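Local atomic coordinates of folylpolyglutamate synthase protein FOLC (Mycobacterium tuberculosis, PDB entry 2VOS), a protein that probably uses ATP to add glutamate to dihydropteroate and, one residue after another, to tetrahydrofolate, in the pathway that makes folylpolyglutamates. Residues L266-A271 with A367-F372; Y124-P129 with F163-V168. All blocks are in the same frame, centred on the assembly; numbering follows the deposited sequence.

Interaction 1 (L266-A271 with A367-F372)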
loop_
_atom_site.group_PDB
_atom_site.type_symbol
_atom_site.label_atom_id
_atom_site.label_comp_id
_atom_site.label_asym_id
_atom_site.label_seq_id
_atom_site.Cartn_x
_atom_site.Cartn_y
_atom_site.Cartn_z
ATOM N N LEU A 266 -1.021 12.100 -19.683
ATOM C CA LEU A 266 -1.355 12.518 -21.036
ATOM C C LEU A 266 -1.390 11.319 -22.000
ATOM O O LEU A 266 -2.317 11.200 -22.806
ATOM C CB LEU A 266 -0.377 13.598 -21.526
ATOM C CG LEU A 266 -0.423 14.918 -20.753
ATOM C CD1 LEU A 266 0.509 15.953 -21.363
ATOM C CD2 LEU A 266 -1.842 15.496 -20.705
ATOM N N ARG A 267 -0.377 10.454 -21.942
ATOM C CA ARG A 267 -0.301 9.319 -22.869
ATOM C C ARG A 267 0.369 8.159 -22.119
ATOM O O ARG A 267 1.178 8.372 -21.202
ATOM C CB ARG A 267 0.564 9.634 -24.102
ATOM C CG ARG A 267 0.405 11.013 -24.680
ATOM C CD ARG A 267 0.989 11.216 -26.133
ATOM N NE ARG A 267 0.002 11.979 -26.943
ATOM C CZ ARG A 267 -0.207 13.297 -26.837
ATOM N NH1 ARG A 267 0.530 14.027 -25.977
ATOM N NH2 ARG A 267 -1.156 13.889 -27.579
ATOM N N ARG A 268 0.104 6.946 -22.568
ATOM C CA ARG A 268 0.676 5.780 -21.948
ATOM C C ARG A 268 0.697 4.648 -22.954
ATOM O O ARG A 268 -0.255 4.504 -23.735
ATOM C CB ARG A 268 -0.177 5.469 -20.738
ATOM C CG ARG A 268 -0.565 4.114 -20.556
ATOM C CD ARG A 268 -1.453 4.033 -19.256
ATOM N NE ARG A 268 -0.924 2.891 -18.579
ATOM C CZ ARG A 268 -1.306 1.633 -18.785
ATOM N NH1 ARG A 268 -2.320 1.367 -19.599
ATOM N NH2 ARG A 268 -0.677 0.657 -18.127
ATOM N N GLN A 269 1.804 3.920 -23.027
ATOM C CA GLN A 269 1.926 2.770 -23.909
ATOM C C GLN A 269 2.448 1.616 -23.054
ATOM O O GLN A 269 3.389 1.803 -22.300
ATOM C CB GLN A 269 3.001 2.989 -24.943
ATOM C CG GLN A 269 2.628 3.726 -26.176
ATOM C CD GLN A 269 3.545 3.284 -27.279
ATOM O OE1 GLN A 269 4.480 2.490 -27.039
ATOM N NE2 GLN A 269 3.284 3.756 -28.501
ATOM N N ILE A 270 1.890 0.431 -23.235
ATOM C CA ILE A 270 2.454 -0.776 -22.668
ATOM C C ILE A 270 3.854 -0.995 -23.253
ATOM O O ILE A 270 4.105 -0.721 -24.444
ATOM C CB ILE A 270 1.586 -1.996 -23.051
ATOM C CG1 ILE A 270 0.141 -1.701 -22.695
ATOM C CG2 ILE A 270 2.089 -3.263 -22.385
ATOM C CD1 ILE A 270 -0.020 -1.048 -21.386
ATOM N N ALA A 271 4.756 -1.546 -22.433
ATOM C CA ALA A 271 6.146 -1.706 -22.831
ATOM C C ALA A 271 6.636 -3.004 -22.173
ATOM O O ALA A 271 6.052 -3.470 -21.191
ATOM C CB ALA A 271 6.966 -0.551 -22.318
ATOM N N ALA A 367 -5.949 -8.692 -18.360
ATOM C CA ALA A 367 -6.642 -8.788 -19.646
ATOM C C ALA A 367 -6.055 -7.829 -20.709
ATOM O O ALA A 367 -6.017 -8.138 -21.924
ATOM C CB ALA A 367 -8.126 -8.496 -19.432
ATOM N N HIS A 368 -5.622 -6.660 -20.271
ATOM C CA HIS A 368 -5.184 -5.664 -21.212
ATOM C C HIS A 368 -3.701 -5.649 -21.542
ATOM O O HIS A 368 -3.332 -5.168 -22.599
ATOM C CB HIS A 368 -5.557 -4.270 -20.713
ATOM C CG HIS A 368 -7.025 -4.063 -20.533
ATOM N ND1 HIS A 368 -7.534 -3.023 -19.783
ATOM C CD2 HIS A 368 -8.094 -4.728 -21.031
ATOM C CE1 HIS A 368 -8.854 -3.075 -19.811
ATOM N NE2 HIS A 368 -9.214 -4.090 -20.572
ATOM N N GLU A 369 -2.852 -6.147 -20.663
ATOM C CA GLU A 369 -1.447 -5.940 -20.798
ATOM C C GLU A 369 -0.727 -7.257 -21.017
ATOM O O GLU A 369 0.472 -7.294 -21.142
ATOM C CB GLU A 369 -0.913 -5.224 -19.532
ATOM C CG GLU A 369 -1.543 -3.839 -19.401
ATOM C CD GLU A 369 -0.876 -2.893 -18.365
ATOM O OE1 GLU A 369 0.288 -3.071 -17.923
ATOM O OE2 GLU A 369 -1.540 -1.886 -18.078
ATOM N N PHE A 370 -1.482 -8.354 -21.061
ATOM C CA PHE A 370 -0.925 -9.686 -21.257
ATOM C C PHE A 370 -1.875 -10.423 -22.161
ATOM O O PHE A 370 -2.974 -9.960 -22.458
ATOM C CB PHE A 370 -0.836 -10.409 -19.947
ATOM C CG PHE A 370 0.049 -9.722 -18.953
ATOM C CD1 PHE A 370 1.407 -9.991 -18.908
ATOM C CD2 PHE A 370 -0.467 -8.779 -18.060
ATOM C CE1 PHE A 370 2.259 -9.338 -17.997
ATOM C CE2 PHE A 370 0.402 -8.130 -17.153
ATOM C CZ PHE A 370 1.743 -8.405 -17.141
ATOM N N ASP A 371 -1.456 -11.579 -22.619
ATOM C CA ASP A 371 -2.308 -12.358 -23.504
ATOM C C ASP A 371 -2.324 -13.779 -22.976
ATOM O O ASP A 371 -1.689 -14.657 -23.566
ATOM C CB ASP A 371 -1.706 -12.366 -24.902
ATOM C CG ASP A 371 -2.647 -12.993 -25.931
ATOM O OD1 ASP A 371 -3.825 -13.336 -25.580
ATOM O OD2 ASP A 371 -2.201 -13.090 -27.092
ATOM N N PHE A 372 -2.996 -14.007 -21.854
ATOM C CA PHE A 372 -2.983 -15.341 -21.267
ATOM C C PHE A 372 -4.076 -16.143 -21.923
ATOM O O PHE A 372 -5.125 -15.592 -22.262
ATOM C CB PHE A 372 -3.228 -15.249 -19.775
ATOM C CG PHE A 372 -2.055 -14.705 -19.026
ATOM C CD1 PHE A 372 -2.091 -13.444 -18.469
ATOM C CD2 PHE A 372 -0.917 -15.456 -18.909
ATOM C CE1 PHE A 372 -0.988 -12.940 -17.783
ATOM C CE2 PHE A 372 0.211 -14.944 -18.222
ATOM C CZ PHE A 372 0.164 -13.682 -17.681
HETATM O O HOH W 1 -3.394 -1.163 -19.980
#
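R268 and E369 join the two segments by a salt bridge: R268 NH2 stands 2.7 Å from E369 OE2, and the N-H points almost straight at the oxygen, at 165°. The oxygen lies at the edge of the guanidinium, close to its plane, but the nitrogen meets the carboxylate from above, 36° out of the carboxylate plane. The two side chains cross at about a right angle. Arginine suits this place because its several N-H groups can be shared: NH2 takes the carboxylate, NE bonds to Q275 OE1, and R268 NH1 gives a hydrogen bond of 2.8 Å to a water. That water in turn donates to E369 OE2, also at 2.8 Å, so a direct and a water-mediated link converge on one oxygen. The other oxygen, OE1, accepts the backbone N-H of G295, which should help to fix the carboxylate's rotation.

The apolar part is small. I270 CD1 lies 3.6 Å from E369 CD and also touches E369 CG. Isoleucine offers a methyl-ended branch to the glutamate's CH2 stem, and glutamate suits because that stem leaves both oxygens to R268 and G295.

At the surface, the contact joins the Mur ligase middle domain to the glutamate ligase domain. Strand 264-271, an edge of a three-stranded antiparallel sheet, pairs with strand 274-281, while R268 also touches helix 296-312; E369 lies at the C-terminal end region of helix 356-368.

Interaction 2 (Y124-P129 with F163-V168)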
loop_
_atom_site.group_PDB
_atom_site.type_symbol
_atom_site.label_atom_id
_atom_site.label_comp_id
_atom_site.label_asym_id
_atom_site.label_seq_id
_atom_site.Cartn_x
_atom_site.Cartn_y
_atom_site.Cartn_z
ATOM N N TYR A 124 13.366 -0.092 18.562
ATOM C CA TYR A 124 12.375 -0.464 19.561
ATOM C C TYR A 124 12.983 -0.308 20.981
ATOM O O TYR A 124 12.395 0.338 21.861
ATOM C CB TYR A 124 11.929 -1.923 19.341
ATOM C CG TYR A 124 11.075 -2.384 20.479
ATOM C CD1 TYR A 124 9.746 -1.960 20.583
ATOM C CD2 TYR A 124 11.588 -3.183 21.470
ATOM C CE1 TYR A 124 8.957 -2.323 21.638
ATOM C CE2 TYR A 124 10.826 -3.568 22.511
ATOM C CZ TYR A 124 9.503 -3.130 22.612
ATOM O OH TYR A 124 8.726 -3.505 23.700
ATOM N N ARG A 125 14.174 -0.866 21.198
ATOM C CA ARG A 125 14.808 -0.803 22.502
ATOM C C ARG A 125 15.033 0.631 22.923
ATOM O O ARG A 125 14.874 0.984 24.089
ATOM C CB ARG A 125 16.158 -1.502 22.488
ATOM C CG ARG A 125 16.138 -3.045 22.399
ATOM C CD ARG A 125 17.565 -3.541 22.782
ATOM N NE ARG A 125 17.612 -4.965 23.101
ATOM C CZ ARG A 125 17.400 -5.454 24.322
ATOM N NH1 ARG A 125 17.129 -4.624 25.339
ATOM N NH2 ARG A 125 17.459 -6.771 24.529
ATOM N N GLU A 126 15.429 1.489 21.991
ATOM C CA GLU A 126 15.707 2.869 22.389
ATOM C C GLU A 126 14.442 3.623 22.815
ATOM O O GLU A 126 14.505 4.388 23.778
ATOM C CB GLU A 126 16.485 3.632 21.326
ATOM C CG GLU A 126 15.658 4.509 20.443
ATOM C CD GLU A 126 16.534 5.185 19.362
ATOM O OE1 GLU A 126 17.757 5.266 19.557
ATOM O OE2 GLU A 126 16.013 5.615 18.333
ATOM N N ILE A 127 13.292 3.406 22.150
ATOM C CA ILE A 127 12.069 4.047 22.630
ATOM C C ILE A 127 11.316 3.300 23.746
ATOM O O ILE A 127 10.510 3.913 24.459
ATOM C CB ILE A 127 11.102 4.434 21.518
ATOM C CG1 ILE A 127 10.450 3.200 20.912
ATOM C CG2 ILE A 127 11.813 5.312 20.428
ATOM C CD1 ILE A 127 9.172 3.590 20.102
ATOM N N GLU A 128 11.630 2.029 23.968
ATOM C CA GLU A 128 10.794 1.189 24.859
ATOM C C GLU A 128 10.589 1.792 26.274
ATOM O O GLU A 128 9.474 1.724 26.826
ATOM C CB GLU A 128 11.367 -0.235 24.991
ATOM C CG GLU A 128 10.428 -1.206 25.777
ATOM C CD GLU A 128 11.056 -2.589 25.975
ATOM O OE1 GLU A 128 12.145 -2.635 26.546
ATOM O OE2 GLU A 128 10.460 -3.617 25.575
ATOM N N PRO A 129 11.671 2.321 26.904
ATOM C CA PRO A 129 11.371 2.850 28.258
ATOM C C PRO A 129 10.276 3.984 28.233
ATOM O O PRO A 129 9.506 4.134 29.190
ATOM C CB PRO A 129 12.733 3.387 28.766
ATOM C CG PRO A 129 13.796 2.791 27.873
ATOM C CD PRO A 129 13.112 2.373 26.556
ATOM N N PHE A 163 13.755 8.007 11.838
ATOM C CA PHE A 163 14.006 9.028 10.818
ATOM C C PHE A 163 14.878 10.139 11.409
ATOM O O PHE A 163 15.692 10.734 10.691
ATOM C CB PHE A 163 12.695 9.647 10.266
ATOM C CG PHE A 163 11.809 8.644 9.539
ATOM C CD1 PHE A 163 12.354 7.449 9.039
ATOM C CD2 PHE A 163 10.437 8.898 9.372
ATOM C CE1 PHE A 163 11.522 6.542 8.355
ATOM C CE2 PHE A 163 9.599 8.013 8.684
ATOM C CZ PHE A 163 10.133 6.832 8.192
ATOM N N ALA A 164 14.652 10.461 12.683
ATOM C CA ALA A 164 15.482 11.488 13.362
ATOM C C ALA A 164 16.911 10.955 13.680
ATOM O O ALA A 164 17.880 11.719 13.633
ATOM C CB ALA A 164 14.768 11.985 14.650
ATOM N N ASP A 165 17.020 9.668 14.043
ATOM C CA ASP A 165 18.318 8.990 14.254
ATOM C C ASP A 165 19.182 8.986 13.027
ATOM O O ASP A 165 20.405 8.988 13.148
ATOM C CB ASP A 165 18.101 7.495 14.620
ATOM C CG ASP A 165 17.511 7.306 16.024
ATOM O OD1 ASP A 165 17.604 8.238 16.870
ATOM O OD2 ASP A 165 16.957 6.210 16.289
ATOM N N ALA A 166 18.563 8.931 11.827
ATOM C CA ALA A 166 19.350 8.670 10.595
ATOM C C ALA A 166 20.424 9.723 10.279
ATOM O O ALA A 166 21.609 9.355 10.046
ATOM C CB ALA A 166 18.416 8.443 9.358
ATOM N N PRO A 167 20.040 11.011 10.145
ATOM C CA PRO A 167 18.712 11.576 10.021
ATOM C C PRO A 167 18.337 11.639 8.568
ATOM O O PRO A 167 19.186 11.466 7.731
ATOM C CB PRO A 167 18.898 13.032 10.526
ATOM C CG PRO A 167 20.288 13.366 10.178
ATOM C CD PRO A 167 21.083 12.062 10.116
ATOM N N VAL A 168 17.089 11.936 8.259
ATOM C CA VAL A 168 16.643 12.036 6.879
ATOM C C VAL A 168 16.432 13.521 6.500
ATOM O O VAL A 168 16.415 14.400 7.376
ATOM C CB VAL A 168 15.327 11.250 6.658
ATOM C CG1 VAL A 168 15.486 9.756 7.086
ATOM C CG2 VAL A 168 14.178 11.881 7.417
#
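E126 and D165 reach toward each other from helices 117-140 and 151-165, coming from opposite directions, and their carboxylates are the sole direct touch between the two segments. Even the nearest CA atoms, those of E126 and D165, are 10.5 Å apart, and the segments bury just 73 Å² between them. The glutamate, extended beyond CG, supplies the longer of the two reaches; the shorter aspartate, its CG beside the backbone N (chi1 -71°), comes to meet it. The carboxylate planes are turned 72° from each other. OE2 of E126 and OD2 of D165 are modelled too close together for their separation to be relied on.

Both acids are exposed, as suits polar groups on the outer side of a helix pair, and this is the loose side of the contact. The tight side lies beneath, where apolar residues suit burial: I127, next to E126, packs on A157, M158 and A161 of helix 151-165, and Y124 meets M158 and also V30, L33 and L34 of helix 23-34. Y124 OH also gives a hydrogen bond of 2.6 Å to E128 OE2, one turn along its own helix. F163 of helix 151-165 and A166 just beyond D165 both touch I110 of strand 108-110, in the large mixed sheet.

Two carboxylates facing each other would repel if both were charged, so one acid may be protonated, though the doubtful separation decides nothing; cohesion of the two helices probably rests more on the apolar contacts of I127 and Y124.

Both contacts lie at the surface, on opposite sides of the chain's centre, with centres 43 Å apart and nearest atoms about 29 Å apart. They share no helix or strand. Interaction 1 spans two domains, joining a sheet edge to the C-terminal end region of a helix, and the side chains of R268 and E369 are about 10 and 11 Å from those of N301 and D351, which bind ADP; interaction 2 joins two neighbouring helices away from any known site. Their chemistry differs accordingly. Opposite charges, water and a little apolar contact tie the domains in interaction 1, whereas interaction 2 brings like acids together above buried side chains.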